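Local coordinates for metallopeptidase family protein (PDB 2EJQ) that is of unknown function but belongs to a zincin-like metallopeptidase family, binds a metal ion and may therefore act as a metal-dependent peptidase, at residues Glu48-Gly53 / His67-Tyr72. The protein carries 1 engineered substitution. Numbering follows the deposited sequence.
Sequences EYLDPG and HIALYY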
loop_
_atom_site.group_PDB
_atom_site.type_symbol
_atom_site.label_atom_id
_atom_site.label_comp_id
_atom_site.label_asym_id
_atom_site.label_seq_id
_atom_site.Cartn_x
_atom_site.Cartn_y
_atom_site.Cartn_z
ATOM N N GLU A 48 2.098 -0.314 2.816
ATOM C CA GLU A 48 2.972 0.838 2.940
ATOM C C GLU A 48 3.113 1.574 1.622
ATOM O O GLU A 48 2.787 1.053 0.552
ATOM C CB GLU A 48 4.361 0.432 3.467
ATOM C CG GLU A 48 5.218 -0.345 2.490
ATOM C CD GLU A 48 6.586 -0.721 3.063
ATOM O OE1 GLU A 48 7.436 0.169 3.272
ATOM O OE2 GLU A 48 6.815 -1.918 3.310
ATOM N N TYR A 49 3.592 2.804 1.715
ATOM C CA TYR A 49 3.793 3.632 0.547
ATOM C C TYR A 49 5.258 3.522 0.157
ATOM O O TYR A 49 6.145 3.663 0.998
ATOM C CB TYR A 49 3.447 5.077 0.873
ATOM C CG TYR A 49 3.611 6.025 -0.296
ATOM C CD1 TYR A 49 2.828 5.888 -1.444
ATOM C CD2 TYR A 49 4.532 7.072 -0.247
ATOM C CE1 TYR A 49 2.953 6.768 -2.509
ATOM C CE2 TYR A 49 4.663 7.960 -1.310
ATOM C CZ TYR A 49 3.868 7.802 -2.436
ATOM O OH TYR A 49 3.982 8.692 -3.476
ATOM N N LEU A 50 5.513 3.250 -1.116
ATOM C CA LEU A 50 6.885 3.133 -1.599
ATOM C C LEU A 50 7.278 4.486 -2.218
ATOM O O LEU A 50 6.848 4.846 -3.318
ATOM C CB LEU A 50 6.962 1.991 -2.614
ATOM C CG LEU A 50 6.354 0.654 -2.155
ATOM C CD1 LEU A 50 6.541 -0.364 -3.267
ATOM C CD2 LEU A 50 7.014 0.148 -0.855
ATOM N N ASP A 51 8.090 5.238 -1.486
ATOM C CA ASP A 51 8.498 6.570 -1.915
ATOM C C ASP A 51 9.908 6.625 -2.509
ATOM O O ASP A 51 10.889 6.291 -1.835
ATOM C CB ASP A 51 8.411 7.525 -0.721
ATOM C CG ASP A 51 8.518 8.987 -1.121
ATOM O OD1 ASP A 51 9.165 9.291 -2.147
ATOM O OD2 ASP A 51 7.960 9.836 -0.391
ATOM N N PRO A 52 10.025 7.056 -3.780
ATOM C CA PRO A 52 11.323 7.159 -4.457
ATOM C C PRO A 52 12.320 7.910 -3.566
ATOM O O PRO A 52 13.488 7.539 -3.465
ATOM C CB PRO A 52 10.987 7.933 -5.732
ATOM C CG PRO A 52 9.595 7.492 -6.035
ATOM C CD PRO A 52 8.934 7.501 -4.669
ATOM N N GLY A 53 11.845 8.968 -2.918
ATOM C CA GLY A 53 12.704 9.728 -2.035
ATOM C C GLY A 53 13.523 10.810 -2.710
ATOM O O GLY A 53 13.330 11.105 -3.892
ATOM N N HIS A 67 4.405 3.747 -5.434
ATOM C CA HIS A 67 3.518 2.610 -5.254
ATOM C C HIS A 67 2.993 2.429 -3.844
ATOM O O HIS A 67 3.597 2.876 -2.869
ATOM C CB HIS A 67 4.264 1.315 -5.621
ATOM C CG HIS A 67 5.056 1.413 -6.887
ATOM N ND1 HIS A 67 4.482 1.242 -8.131
ATOM C CD2 HIS A 67 6.350 1.726 -7.105
ATOM C CE1 HIS A 67 5.396 1.451 -9.060
ATOM N NE2 HIS A 67 6.539 1.748 -8.470
ATOM N N ILE A 68 1.858 1.745 -3.765
ATOM C CA ILE A 68 1.269 1.364 -2.496
ATOM C C ILE A 68 1.490 -0.162 -2.502
ATOM O O ILE A 68 1.190 -0.832 -3.493
ATOM C CB ILE A 68 -0.246 1.647 -2.445
ATOM C CG1 ILE A 68 -0.479 3.164 -2.464
ATOM C CG2 ILE A 68 -0.852 0.983 -1.192
ATOM C CD1 ILE A 68 -1.949 3.575 -2.488
ATOM N N ALA A 69 2.053 -0.709 -1.436
ATOM C CA ALA A 69 2.257 -2.150 -1.371
ATOM C C ALA A 69 1.337 -2.732 -0.307
ATOM O O ALA A 69 1.138 -2.122 0.742
ATOM C CB ALA A 69 3.704 -2.457 -1.028
ATOM N N LEU A 70 0.765 -3.899 -0.595
ATOM C CA LEU A 70 -0.098 -4.593 0.351
ATOM C C LEU A 70 0.551 -5.952 0.625
ATOM O O LEU A 70 1.073 -6.594 -0.290
ATOM C CB LEU A 70 -1.512 -4.773 -0.215
ATOM C CG LEU A 70 -2.432 -3.538 -0.259
ATOM C CD1 LEU A 70 -3.805 -3.931 -0.779
ATOM C CD2 LEU A 70 -2.568 -2.945 1.121
ATOM N N TYR A 71 0.539 -6.380 1.884
ATOM C CA TYR A 71 1.142 -7.652 2.257
ATOM C C TYR A 71 0.051 -8.630 2.681
ATOM O O TYR A 71 -0.462 -8.555 3.795
ATOM C CB TYR A 71 2.134 -7.418 3.394
ATOM C CG TYR A 71 3.214 -6.432 3.012
ATOM C CD1 TYR A 71 4.172 -6.764 2.056
ATOM C CD2 TYR A 71 3.245 -5.145 3.559
ATOM C CE1 TYR A 71 5.126 -5.849 1.651
ATOM C CE2 TYR A 71 4.199 -4.224 3.158
ATOM C CZ TYR A 71 5.136 -4.583 2.200
ATOM O OH TYR A 71 6.071 -3.672 1.773
ATOM N N TYR A 72 -0.301 -9.544 1.782
ATOM C CA TYR A 72 -1.331 -10.531 2.069
ATOM C C TYR A 72 -1.011 -11.354 3.315
ATOM O O TYR A 72 -1.896 -11.636 4.120
ATOM C CB TYR A 72 -1.526 -11.452 0.866
ATOM C CG TYR A 72 -2.538 -12.552 1.097
ATOM C CD1 TYR A 72 -3.872 -12.248 1.361
ATOM C CD2 TYR A 72 -2.162 -13.897 1.044
ATOM C CE1 TYR A 72 -4.809 -13.251 1.565
ATOM C CE2 TYR A 72 -3.094 -14.916 1.248
ATOM C CZ TYR A 72 -4.420 -14.584 1.506
ATOM O OH TYR A 72 -5.371 -15.568 1.672
#
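Four backbone hydrogen bonds identify strands 48-50 and 67-71 as antiparallel neighbours. E48 and A69 form a hydrogen-bonded pair: E48 N gives to A69 O at 2.9 Å, and A69 N returns to E48 O at 2.8 Å, nearly along the C=O axis. The two bonds of the L50-H67 pair are unequal: L50 N to H67 O is short at 2.6 Å and almost straight (176°), whereas H67 N to L50 O is weak at 3.4 Å. Y49 and I68 lie between as a non-hydrogen-bonded pair, and I68 CA sends a CA-H...O contact to E48 O.

The polar side-chain link is Y71 OH to E48 OE2, very short at 2.4 Å. E48 starts from the crowded position, CG between N and the carbonyl carbon (chi1 71°), then runs extended to the tyrosine hydroxyl. The hydroxyl meets OE2 from above the carboxylate plane, which stands 66° to the ring. K35 salt-bridges the same oxygen. An alanine in place of E48 would lose both links and would probably leave the end of Y71 less firmly fixed.

Apolar contact on the face carrying E48, L50, H67 and A69 comes from L50, whose CD1 lies 3.7 Å from H67 CB and also reaches A69 CB. On the face of Y49 and I68, I68 CG1 sits loosely at the edge of the Y49 ring. This face packs on helix 85-105, which carries an HExxH pattern consistent with a zincin metal site; Y49 touches E96 there and its hydroxyl hydrogen-bonds to H100.

Chemically, the edge strand is held by main-chain bonds plus one carboxylate oxygen shared by tyrosine and lysine, surroundings that would probably favour ionised E48.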